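Long-range contacts in Ice-binding protein 1 (Shewanella frigidimarina, PDB 6BG8), which binds ice, holding its bacterium at the ice surface, and inhibits ice-crystal growth with high thermal hysteresis activity: residues P6-L17 and F87-A98; L17-S28 and F221-N232. All coordinates share one frame; numbering follows the deposited sequence. Where two conformers were deposited one is given.

Contact 1 (P6-L17 and F87-A98); sequences PELGEVARFAML and FINQSRTDLGIA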
loop_
_atom_site.group_PDB
_atom_site.type_symbol
_atom_site.label_atom_id
_atom_site.label_comp_id
_atom_site.label_asym_id
_atom_site.label_seq_id
_atom_site.Cartn_x
_atom_site.Cartn_y
_atom_site.Cartn_z
ATOM N N PRO A 6 -6.043 1.749 11.433
ATOM C CA PRO A 6 -6.538 3.024 10.914
ATOM C C PRO A 6 -7.836 2.852 10.148
ATOM O O PRO A 6 -8.172 1.773 9.658
ATOM C CB PRO A 6 -5.415 3.487 9.976
ATOM C CG PRO A 6 -4.770 2.195 9.517
ATOM C CD PRO A 6 -4.786 1.339 10.772
ATOM N N GLU A 7 -8.584 3.946 10.078
ATOM C CA GLU A 7 -9.737 4.047 9.197
ATOM C C GLU A 7 -9.252 4.502 7.826
ATOM O O GLU A 7 -8.617 5.556 7.708
ATOM C CB GLU A 7 -10.760 5.028 9.768
ATOM C CG GLU A 7 -11.912 5.351 8.839
ATOM C CD GLU A 7 -12.759 4.140 8.524
ATOM O OE1 GLU A 7 -13.069 3.372 9.465
ATOM O OE2 GLU A 7 -13.104 3.954 7.337
ATOM N N LEU A 8 -9.543 3.711 6.793
ATOM C CA LEU A 8 -9.127 4.082 5.444
ATOM C C LEU A 8 -10.177 4.886 4.693
ATOM O O LEU A 8 -9.836 5.563 3.720
ATOM C CB LEU A 8 -8.768 2.833 4.618
ATOM C CG LEU A 8 -7.276 2.484 4.608
ATOM C CD1 LEU A 8 -6.741 2.369 6.027
ATOM C CD2 LEU A 8 -7.007 1.196 3.810
ATOM N N GLY A 9 -11.433 4.835 5.112
ATOM C CA GLY A 9 -12.438 5.626 4.430
ATOM C C GLY A 9 -12.518 5.229 2.973
ATOM O O GLY A 9 -12.526 4.041 2.625
ATOM N N GLU A 10 -12.533 6.241 2.104
ATOM C CA GLU A 10 -12.715 5.990 0.680
ATOM C C GLU A 10 -11.535 5.246 0.070
ATOM O O GLU A 10 -11.700 4.559 -0.945
ATOM C CB GLU A 10 -12.929 7.311 -0.058
ATOM C CG GLU A 10 -13.371 7.133 -1.509
ATOM C CD GLU A 10 -14.754 6.531 -1.600
ATOM O OE1 GLU A 10 -15.622 6.903 -0.786
ATOM O OE2 GLU A 10 -14.977 5.679 -2.478
ATOM N N VAL A 11 -10.336 5.376 0.646
ATOM C CA VAL A 11 -9.174 4.805 -0.035
ATOM C C VAL A 11 -9.032 3.309 0.195
ATOM O O VAL A 11 -8.124 2.696 -0.382
ATOM C CB VAL A 11 -7.867 5.538 0.336
ATOM C CG1 VAL A 11 -8.056 7.058 0.213
ATOM C CG2 VAL A 11 -7.358 5.138 1.713
ATOM N N ALA A 12 -9.912 2.695 0.998
ATOM C CA ALA A 12 -9.947 1.235 1.087
ATOM C C ALA A 12 -10.168 0.585 -0.275
ATOM O O ALA A 12 -9.758 -0.560 -0.490
ATOM C CB ALA A 12 -11.043 0.790 2.052
ATOM N N ARG A 13 -10.802 1.301 -1.209
ATOM C CA ARG A 13 -11.091 0.741 -2.525
ATOM C C ARG A 13 -9.849 0.584 -3.390
ATOM O O ARG A 13 -9.898 -0.130 -4.396
ATOM C CB ARG A 13 -12.080 1.637 -3.272
ATOM C CG ARG A 13 -11.493 2.994 -3.616
ATOM C CD ARG A 13 -12.565 3.947 -4.105
ATOM N NE ARG A 13 -13.134 3.432 -5.343
ATOM C CZ ARG A 13 -14.407 3.541 -5.701
ATOM N NH1 ARG A 13 -15.272 4.174 -4.922
ATOM N NH2 ARG A 13 -14.808 3.009 -6.849
ATOM N N PHE A 14 -8.756 1.261 -3.061
ATOM C CA PHE A 14 -7.603 1.293 -3.954
ATOM C C PHE A 14 -6.645 0.150 -3.656
ATOM O O PHE A 14 -6.337 -0.130 -2.491
ATOM C CB PHE A 14 -6.852 2.618 -3.835
ATOM C CG PHE A 14 -7.619 3.794 -4.349
ATOM C CD1 PHE A 14 -7.703 4.050 -5.717
ATOM C CD2 PHE A 14 -8.253 4.659 -3.465
ATOM C CE1 PHE A 14 -8.411 5.154 -6.191
ATOM C CE2 PHE A 14 -8.965 5.755 -3.928
ATOM C CZ PHE A 14 -9.047 6.006 -5.294
ATOM N N ALA A 15 -6.184 -0.505 -4.722
ATOM C CA ALA A 15 -4.954 -1.286 -4.657
ATOM C C ALA A 15 -3.735 -0.369 -4.650
ATOM O O ALA A 15 -2.752 -0.629 -3.948
ATOM C CB ALA A 15 -4.893 -2.251 -5.847
ATOM N N MET A 16 -3.782 0.716 -5.425
ATOM C CA MET A 16 -2.669 1.646 -5.515
ATOM C C MET A 16 -3.204 3.060 -5.642
ATOM O O MET A 16 -4.161 3.308 -6.381
ATOM C CB MET A 16 -1.765 1.327 -6.708
ATOM C CG MET A 16 -1.250 -0.098 -6.709
ATOM S SD MET A 16 -0.073 -0.442 -8.035
ATOM C CE MET A 16 -0.952 0.072 -9.484
ATOM N N LEU A 17 -2.569 3.982 -4.930
ATOM C CA LEU A 17 -3.012 5.370 -4.917
ATOM C C LEU A 17 -1.804 6.258 -4.680
ATOM O O LEU A 17 -1.041 6.026 -3.739
ATOM C CB LEU A 17 -4.063 5.596 -3.824
ATOM C CG LEU A 17 -4.630 7.008 -3.630
ATOM C CD1 LEU A 17 -5.536 7.398 -4.800
ATOM C CD2 LEU A 17 -5.399 7.107 -2.315
ATOM N N PHE A 87 -14.833 13.026 -5.773
ATOM C CA PHE A 87 -14.331 11.700 -5.410
ATOM C C PHE A 87 -12.845 11.754 -5.090
ATOM O O PHE A 87 -12.390 11.159 -4.102
ATOM C CB PHE A 87 -14.604 10.715 -6.548
ATOM C CG PHE A 87 -13.814 9.432 -6.463
ATOM C CD1 PHE A 87 -14.061 8.513 -5.454
ATOM C CD2 PHE A 87 -12.828 9.145 -7.401
ATOM C CE1 PHE A 87 -13.338 7.331 -5.378
ATOM C CE2 PHE A 87 -12.103 7.961 -7.335
ATOM C CZ PHE A 87 -12.359 7.053 -6.313
ATOM N N ILE A 88 -12.076 12.470 -5.915
ATOM C CA ILE A 88 -10.651 12.640 -5.654
ATOM C C ILE A 88 -10.436 13.415 -4.356
ATOM O O ILE A 88 -9.509 13.127 -3.589
ATOM C CB ILE A 88 -9.978 13.341 -6.851
ATOM C CG1 ILE A 88 -10.034 12.472 -8.130
ATOM C CG2 ILE A 88 -8.554 13.787 -6.485
ATOM C CD1 ILE A 88 -9.187 11.215 -8.082
ATOM N N ASN A 89 -11.287 14.411 -4.088
ATOM C CA ASN A 89 -11.131 15.209 -2.876
ATOM C C ASN A 89 -11.260 14.352 -1.627
ATOM O O ASN A 89 -10.453 14.463 -0.695
ATOM C CB ASN A 89 -12.167 16.326 -2.847
ATOM C CG ASN A 89 -11.815 17.443 -3.774
ATOM O OD1 ASN A 89 -10.682 17.523 -4.260
ATOM N ND2 ASN A 89 -12.776 18.317 -4.036
ATOM N N GLN A 90 -12.297 13.513 -1.573
ATOM C CA GLN A 90 -12.477 12.659 -0.408
ATOM C C GLN A 90 -11.360 11.638 -0.307
ATOM O O GLN A 90 -10.898 11.328 0.797
ATOM C CB GLN A 90 -13.839 11.964 -0.442
ATOM C CG GLN A 90 -14.232 11.389 0.912
ATOM C CD GLN A 90 -14.356 12.479 1.966
ATOM O OE1 GLN A 90 -15.168 13.398 1.832
ATOM N NE2 GLN A 90 -13.545 12.389 3.010
ATOM N N SER A 91 -10.904 11.109 -1.447
ATOM C CA SER A 91 -9.801 10.160 -1.413
ATOM C C SER A 91 -8.535 10.822 -0.888
ATOM O O SER A 91 -7.821 10.242 -0.060
ATOM C CB SER A 91 -9.577 9.569 -2.806
ATOM O OG SER A 91 -10.693 8.780 -3.187
ATOM N N ARG A 92 -8.255 12.049 -1.340
ATOM C CA ARG A 92 -7.066 12.754 -0.869
ATOM C C ARG A 92 -7.136 12.990 0.635
ATOM O O ARG A 92 -6.158 12.763 1.357
ATOM C CB ARG A 92 -6.905 14.084 -1.623
ATOM C CG ARG A 92 -5.604 14.822 -1.301
ATOM C CD ARG A 92 -5.553 16.223 -1.908
ATOM N NE ARG A 92 -5.676 16.245 -3.369
ATOM C CZ ARG A 92 -6.781 16.605 -4.019
ATOM N NH1 ARG A 92 -7.865 16.941 -3.339
ATOM N NH2 ARG A 92 -6.818 16.599 -5.353
ATOM N N THR A 93 -8.295 13.435 1.129
ATOM C CA THR A 93 -8.439 13.693 2.558
ATOM C C THR A 93 -8.281 12.405 3.361
ATOM O O THR A 93 -7.544 12.361 4.356
ATOM C CB THR A 93 -9.799 14.342 2.824
ATOM O OG1 THR A 93 -9.844 15.627 2.194
ATOM C CG2 THR A 93 -10.059 14.511 4.324
ATOM N N ASP A 94 -8.950 11.332 2.925
ATOM C CA ASP A 94 -8.920 10.090 3.694
ATOM C C ASP A 94 -7.534 9.454 3.689
ATOM O O ASP A 94 -7.148 8.810 4.673
ATOM C CB ASP A 94 -9.971 9.114 3.163
ATOM C CG ASP A 94 -11.391 9.582 3.443
ATOM O OD1 ASP A 94 -11.558 10.645 4.089
ATOM O OD2 ASP A 94 -12.343 8.904 3.003
ATOM N N LEU A 95 -6.766 9.620 2.607
ATOM C CA LEU A 95 -5.383 9.153 2.630
ATOM C C LEU A 95 -4.600 9.876 3.714
ATOM O O LEU A 95 -3.875 9.255 4.497
ATOM C CB LEU A 95 -4.720 9.362 1.264
ATOM C CG LEU A 95 -3.240 8.993 1.152
ATOM C CD1 LEU A 95 -2.981 7.555 1.626
ATOM C CD2 LEU A 95 -2.776 9.151 -0.299
ATOM N N GLY A 96 -4.750 11.202 3.778
ATOM C CA GLY A 96 -4.022 11.966 4.772
ATOM C C GLY A 96 -4.383 11.557 6.185
ATOM O O GLY A 96 -3.508 11.429 7.042
ATOM N N ILE A 97 -5.674 11.325 6.434
ATOM C CA ILE A 97 -6.125 10.883 7.752
ATOM C C ILE A 97 -5.446 9.575 8.131
ATOM O O ILE A 97 -4.914 9.426 9.238
ATOM C CB ILE A 97 -7.661 10.739 7.776
ATOM C CG1 ILE A 97 -8.338 12.110 7.666
ATOM C CG2 ILE A 97 -8.121 10.008 9.064
ATOM C CD1 ILE A 97 -9.850 12.050 7.392
ATOM N N ALA A 98 -5.449 8.610 7.208
ATOM C CA ALA A 98 -4.913 7.290 7.532
ATOM C C ALA A 98 -3.400 7.328 7.735
ATOM O O ALA A 98 -2.876 6.659 8.639
ATOM C CB ALA A 98 -5.283 6.293 6.432
HETATM O O HOH W 1 -9.194 7.845 6.256
#

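Contact 2 (L17-S28 and F221-N232); sequences LASQAITTTSGS and FAVTDQVTLDAN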
loop_
_atom_site.group_PDB
_atom_site.type_symbol
_atom_site.label_atom_id
_atom_site.label_comp_id
_atom_site.label_asym_id
_atom_site.label_seq_id
_atom_site.Cartn_x
_atom_site.Cartn_y
_atom_site.Cartn_z
ATOM N N LEU A 17 -2.569 3.982 -4.930
ATOM C CA LEU A 17 -3.012 5.370 -4.917
ATOM C C LEU A 17 -1.804 6.258 -4.680
ATOM O O LEU A 17 -1.041 6.026 -3.739
ATOM C CB LEU A 17 -4.063 5.596 -3.824
ATOM C CG LEU A 17 -4.630 7.008 -3.630
ATOM C CD1 LEU A 17 -5.536 7.398 -4.800
ATOM C CD2 LEU A 17 -5.399 7.107 -2.315
ATOM N N ALA A 18 -1.636 7.278 -5.517
ATOM C CA ALA A 18 -0.484 8.156 -5.405
ATOM C C ALA A 18 -0.900 9.595 -5.675
ATOM O O ALA A 18 -1.897 9.862 -6.346
ATOM C CB ALA A 18 0.634 7.740 -6.372
ATOM N N SER A 19 -0.110 10.524 -5.134
ATOM C CA SER A 19 -0.310 11.940 -5.422
ATOM C C SER A 19 0.040 12.272 -6.869
ATOM O O SER A 19 -0.720 12.966 -7.558
ATOM C CB SER A 19 0.534 12.784 -4.466
ATOM O OG SER A 19 0.582 14.137 -4.886
ATOM N N GLN A 20 1.192 11.806 -7.352
ATOM C CA GLN A 20 1.763 12.338 -8.589
ATOM C C GLN A 20 1.663 11.393 -9.773
ATOM O O GLN A 20 1.325 11.828 -10.878
ATOM C CB GLN A 20 3.242 12.698 -8.382
ATOM C CG GLN A 20 3.479 13.862 -7.429
ATOM C CD GLN A 20 2.851 15.129 -7.918
ATOM O OE1 GLN A 20 3.229 15.650 -8.966
ATOM N NE2 GLN A 20 1.890 15.652 -7.151
ATOM N N ALA A 21 1.945 10.111 -9.578
ATOM C CA ALA A 21 2.028 9.200 -10.718
ATOM C C ALA A 21 1.965 7.761 -10.238
ATOM O O ALA A 21 2.371 7.442 -9.116
ATOM C CB ALA A 21 3.317 9.416 -11.523
ATOM N N ILE A 22 1.450 6.898 -11.108
ATOM C CA ILE A 22 1.570 5.451 -10.960
ATOM C C ILE A 22 2.120 4.933 -12.276
ATOM O O ILE A 22 1.566 5.233 -13.341
ATOM C CB ILE A 22 0.235 4.774 -10.626
ATOM C CG1 ILE A 22 -0.258 5.238 -9.251
ATOM C CG2 ILE A 22 0.409 3.251 -10.639
ATOM C CD1 ILE A 22 -1.688 4.824 -8.942
ATOM N N THR A 23 3.225 4.205 -12.215
ATOM C CA THR A 23 3.883 3.726 -13.422
ATOM C C THR A 23 4.195 2.245 -13.300
ATOM O O THR A 23 4.329 1.703 -12.199
ATOM C CB THR A 23 5.183 4.488 -13.714
ATOM O OG1 THR A 23 6.213 4.064 -12.815
ATOM C CG2 THR A 23 4.978 5.999 -13.601
ATOM N N THR A 24 4.326 1.599 -14.464
ATOM C CA THR A 24 4.711 0.197 -14.517
ATOM C C THR A 24 5.528 -0.064 -15.773
ATOM O O THR A 24 5.330 0.567 -16.820
ATOM C CB THR A 24 3.507 -0.761 -14.497
ATOM O OG1 THR A 24 3.977 -2.114 -14.429
ATOM C CG2 THR A 24 2.674 -0.622 -15.770
ATOM N N THR A 25 6.462 -0.991 -15.642
ATOM C CA THR A 25 7.017 -1.664 -16.796
ATOM C C THR A 25 6.039 -2.741 -17.259
ATOM O O THR A 25 5.000 -2.980 -16.638
ATOM C CB THR A 25 8.366 -2.280 -16.450
ATOM O OG1 THR A 25 8.140 -3.334 -15.516
ATOM C CG2 THR A 25 9.283 -1.253 -15.809
ATOM N N SER A 26 6.355 -3.381 -18.380
ATOM C CA SER A 26 5.462 -4.421 -18.862
ATOM C C SER A 26 5.487 -5.614 -17.903
ATOM O O SER A 26 6.425 -5.795 -17.125
ATOM C CB SER A 26 5.859 -4.851 -20.276
ATOM O OG SER A 26 7.125 -5.471 -20.258
ATOM N N GLY A 27 4.426 -6.411 -17.943
ATOM C CA GLY A 27 4.386 -7.653 -17.198
ATOM C C GLY A 27 3.724 -7.600 -15.840
ATOM O O GLY A 27 3.828 -8.580 -15.083
ATOM N N SER A 28 3.052 -6.506 -15.505
ATOM C CA SER A 28 2.377 -6.360 -14.224
ATOM C C SER A 28 0.937 -6.859 -14.320
ATOM O O SER A 28 0.331 -6.886 -15.397
ATOM C CB SER A 28 2.383 -4.893 -13.756
ATOM O OG SER A 28 3.670 -4.470 -13.344
ATOM N N PHE A 221 0.295 2.958 -1.223
ATOM C CA PHE A 221 -0.040 4.378 -1.176
ATOM C C PHE A 221 1.239 5.203 -1.156
ATOM O O PHE A 221 2.121 4.961 -0.325
ATOM C CB PHE A 221 -0.861 4.736 0.078
ATOM C CG PHE A 221 -2.207 4.065 0.160
ATOM C CD1 PHE A 221 -3.283 4.552 -0.557
ATOM C CD2 PHE A 221 -2.407 2.978 1.002
ATOM C CE1 PHE A 221 -4.525 3.944 -0.470
ATOM C CE2 PHE A 221 -3.649 2.363 1.088
ATOM C CZ PHE A 221 -4.710 2.851 0.354
ATOM N N ALA A 222 1.321 6.203 -2.037
ATOM C CA ALA A 222 2.383 7.205 -1.993
ATOM C C ALA A 222 1.718 8.551 -1.729
ATOM O O ALA A 222 1.024 9.083 -2.601
ATOM C CB ALA A 222 3.193 7.211 -3.291
ATOM N N VAL A 223 1.904 9.093 -0.522
ATOM C CA VAL A 223 1.107 10.247 -0.106
ATOM C C VAL A 223 1.461 11.485 -0.922
ATOM O O VAL A 223 0.572 12.257 -1.301
ATOM C CB VAL A 223 1.266 10.500 1.403
ATOM C CG1 VAL A 223 0.467 11.743 1.811
ATOM C CG2 VAL A 223 0.802 9.278 2.199
ATOM N N THR A 224 2.751 11.716 -1.191
ATOM C CA THR A 224 3.160 12.935 -1.874
ATOM C C THR A 224 3.847 12.717 -3.211
ATOM O O THR A 224 4.065 13.698 -3.928
ATOM C CB THR A 224 4.093 13.793 -0.998
ATOM O OG1 THR A 224 5.351 13.127 -0.809
ATOM C CG2 THR A 224 3.453 14.077 0.344
ATOM N N ASP A 225 4.191 11.486 -3.581
ATOM C CA ASP A 225 4.826 11.306 -4.881
ATOM C C ASP A 225 4.188 10.155 -5.647
ATOM O O ASP A 225 3.030 10.266 -6.057
ATOM C CB ASP A 225 6.335 11.108 -4.732
ATOM C CG ASP A 225 7.078 11.269 -6.052
ATOM O OD1 ASP A 225 6.469 11.769 -7.028
ATOM O OD2 ASP A 225 8.260 10.874 -6.120
ATOM N N GLN A 226 4.901 9.039 -5.824
ATOM C CA GLN A 226 4.532 8.100 -6.874
ATOM C C GLN A 226 4.608 6.656 -6.388
ATOM O O GLN A 226 5.353 6.318 -5.470
ATOM C CB GLN A 226 5.442 8.253 -8.100
ATOM C CG GLN A 226 6.898 7.916 -7.814
ATOM C CD GLN A 226 7.787 8.076 -9.026
ATOM O OE1 GLN A 226 7.303 8.320 -10.131
ATOM N NE2 GLN A 226 9.098 7.958 -8.824
ATOM N N VAL A 227 3.859 5.795 -7.065
ATOM C CA VAL A 227 4.017 4.351 -6.931
ATOM C C VAL A 227 4.557 3.831 -8.254
ATOM O O VAL A 227 3.953 4.063 -9.307
ATOM C CB VAL A 227 2.696 3.651 -6.582
ATOM C CG1 VAL A 227 2.920 2.144 -6.499
ATOM C CG2 VAL A 227 2.111 4.174 -5.273
ATOM N N THR A 228 5.682 3.126 -8.214
ATOM C CA THR A 228 6.242 2.538 -9.427
ATOM C C THR A 228 6.283 1.025 -9.292
ATOM O O THR A 228 6.641 0.497 -8.237
ATOM C CB THR A 228 7.652 3.079 -9.744
ATOM O OG1 THR A 228 8.609 2.571 -8.800
ATOM C CG2 THR A 228 7.650 4.593 -9.724
ATOM N N LEU A 229 5.889 0.346 -10.368
ATOM C CA LEU A 229 5.922 -1.103 -10.490
ATOM C C LEU A 229 6.908 -1.525 -11.567
ATOM O O LEU A 229 7.110 -0.825 -12.561
ATOM C CB LEU A 229 4.555 -1.674 -10.864
ATOM C CG LEU A 229 3.347 -1.347 -10.003
ATOM C CD1 LEU A 229 2.188 -2.204 -10.489
ATOM C CD2 LEU A 229 3.679 -1.628 -8.536
ATOM N N ASP A 230 7.492 -2.697 -11.369
ATOM C CA ASP A 230 8.336 -3.356 -12.361
ATOM C C ASP A 230 7.863 -4.813 -12.415
ATOM O O ASP A 230 8.308 -5.648 -11.622
ATOM C CB ASP A 230 9.810 -3.218 -11.993
ATOM C CG ASP A 230 10.742 -3.804 -13.043
ATOM O OD1 ASP A 230 10.255 -4.354 -14.063
ATOM O OD2 ASP A 230 11.969 -3.709 -12.841
ATOM N N ALA A 231 6.935 -5.100 -13.330
ATOM C CA ALA A 231 6.458 -6.463 -13.578
ATOM C C ALA A 231 6.004 -7.155 -12.291
ATOM O O ALA A 231 6.508 -8.214 -11.910
ATOM C CB ALA A 231 7.542 -7.292 -14.279
ATOM N N ASN A 232 5.022 -6.550 -11.622
ATOM C CA ASN A 232 4.580 -7.033 -10.324
ATOM C C ASN A 232 3.163 -7.574 -10.387
ATOM O O ASN A 232 2.315 -7.061 -11.116
ATOM C CB ASN A 232 4.620 -5.924 -9.275
ATOM C CG ASN A 232 5.970 -5.279 -9.176
ATOM O OD1 ASN A 232 6.111 -4.075 -9.392
ATOM N ND2 ASN A 232 6.983 -6.080 -8.867
HETATM O O HOH W 2 7.586 1.846 -13.321
#

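Contact 1 (P6-L17 and F87-A98)
The N-terminal lead-in P6-L17 packs along one flank of helix 84-103, a largely buried contact of helix against loop, short 3-10 turn and the first strand of the body. The one direct hydrogen bond across the contact runs from Glu-10 N to the Asp-94 carboxylate, 2.8 Å and almost straight (176°), on the anti lone pair of Asp-94 OD2. The same carboxylate takes the Gln-90 amide on OD1, from above its plane, so both oxygens are engaged and its rotation should be fixed. A water bridges Glu-7 O and Asp-94 O, donating to both.

At the other end Phe-87, its CG anti to the backbone N (chi1 164°), swings its ring toward the lead-in. Arg-13 CD and Glu-10 OE2 meet the ring's edge, while Phe-87 CE1 and CZ sit over a face of the guanidinium, the two planes 75° apart. Glu-10 OE2 holds Arg-13 NH1 in a salt bridge of 2.9 Å; Glu-10 OE1 is hydrogen-bonded to Tyr-81 OH, and Asp-34 OD2 pairs with Arg-13 NE. Phe-14 CZ touches Phe-87 CZ at 3.6 Å, and Ser-91 OG lies at the edge of the Phe-14 ring.

Deeper in, Val-11 CG1 lies 3.2 Å from Ser-91 O, and Leu-17 CD2 meets Leu-95 CD2 tip to tip at 3.9 Å. A long helix alongside a beta-solenoid is characteristic of the DUF3494 ice-binding fold.

Contact 2 (L17-S28 and F221-N232)
Ser-28 OG accepts Asn-232 N at 3.0 Å, nearly straight (162°), and hands its own proton to Thr-24 OG1, 2.6 Å from Ser-28 OG. Thr-24 OG1 in turn donates to Thr-25 O, so this chain of hydroxyls fastens the turn after strand 21-24 to the neighbouring coil. Beside it Thr-25 OG1 donates to Asp-230 OD1 (2.8 Å), on the anti side and 35° out of the carboxylate plane; Asp-230 OD2 is hydrogen-bonded to Thr-212 OG1, of a residue that probably contacts ice, as in relatives.

Strands 21-24 and 226-229 run parallel, 6° apart, the pairing by which successive coils of a beta-solenoid stack. Thr-23 N to Val-227 O and Leu-229 N to Thr-23 O carry its middle. Thr-23 and Thr-228 lie side by side on one face, Thr-23 OG1 3.4 Å from Thr-228 CG2, and a water links Thr-23 OG1 to Leu-229 O. Ile-22 and Val-227 point to the other face.

At the opposite end Phe-221 CD1 comes within 3.5 Å of Leu-17 CB. Helix 84-103 covers this end through Leu-95 on Phe-221, whose ring also stacks on Phe-203, while strands 45-46 and 208-210 continue the sheet beyond 21-24 and 226-229.

Overall arrangement
From the N terminus of this chain, the DUF3494 ice-binding domain of a longer protein, P6-L17 leads into strand 14-18 and on through L17-S28, before helix 84-103 comes back to close contact 1 over a loop of 69 residues. Contact 2 closes much later, when F221-N232, part of the last coil, settles beside strands 14-18 and 21-24, 192 residues on. The segments alternate, so the two closures cross, and Leu-17 belongs to both. Beside it Leu-95 CD1 meets Phe-221 CD1 at 3.7 Å; on the other side of the strand Met-16 touches Ile-22 and Leu-229. Together they tie the lead-in, the long helix and the C-terminal coil into one body.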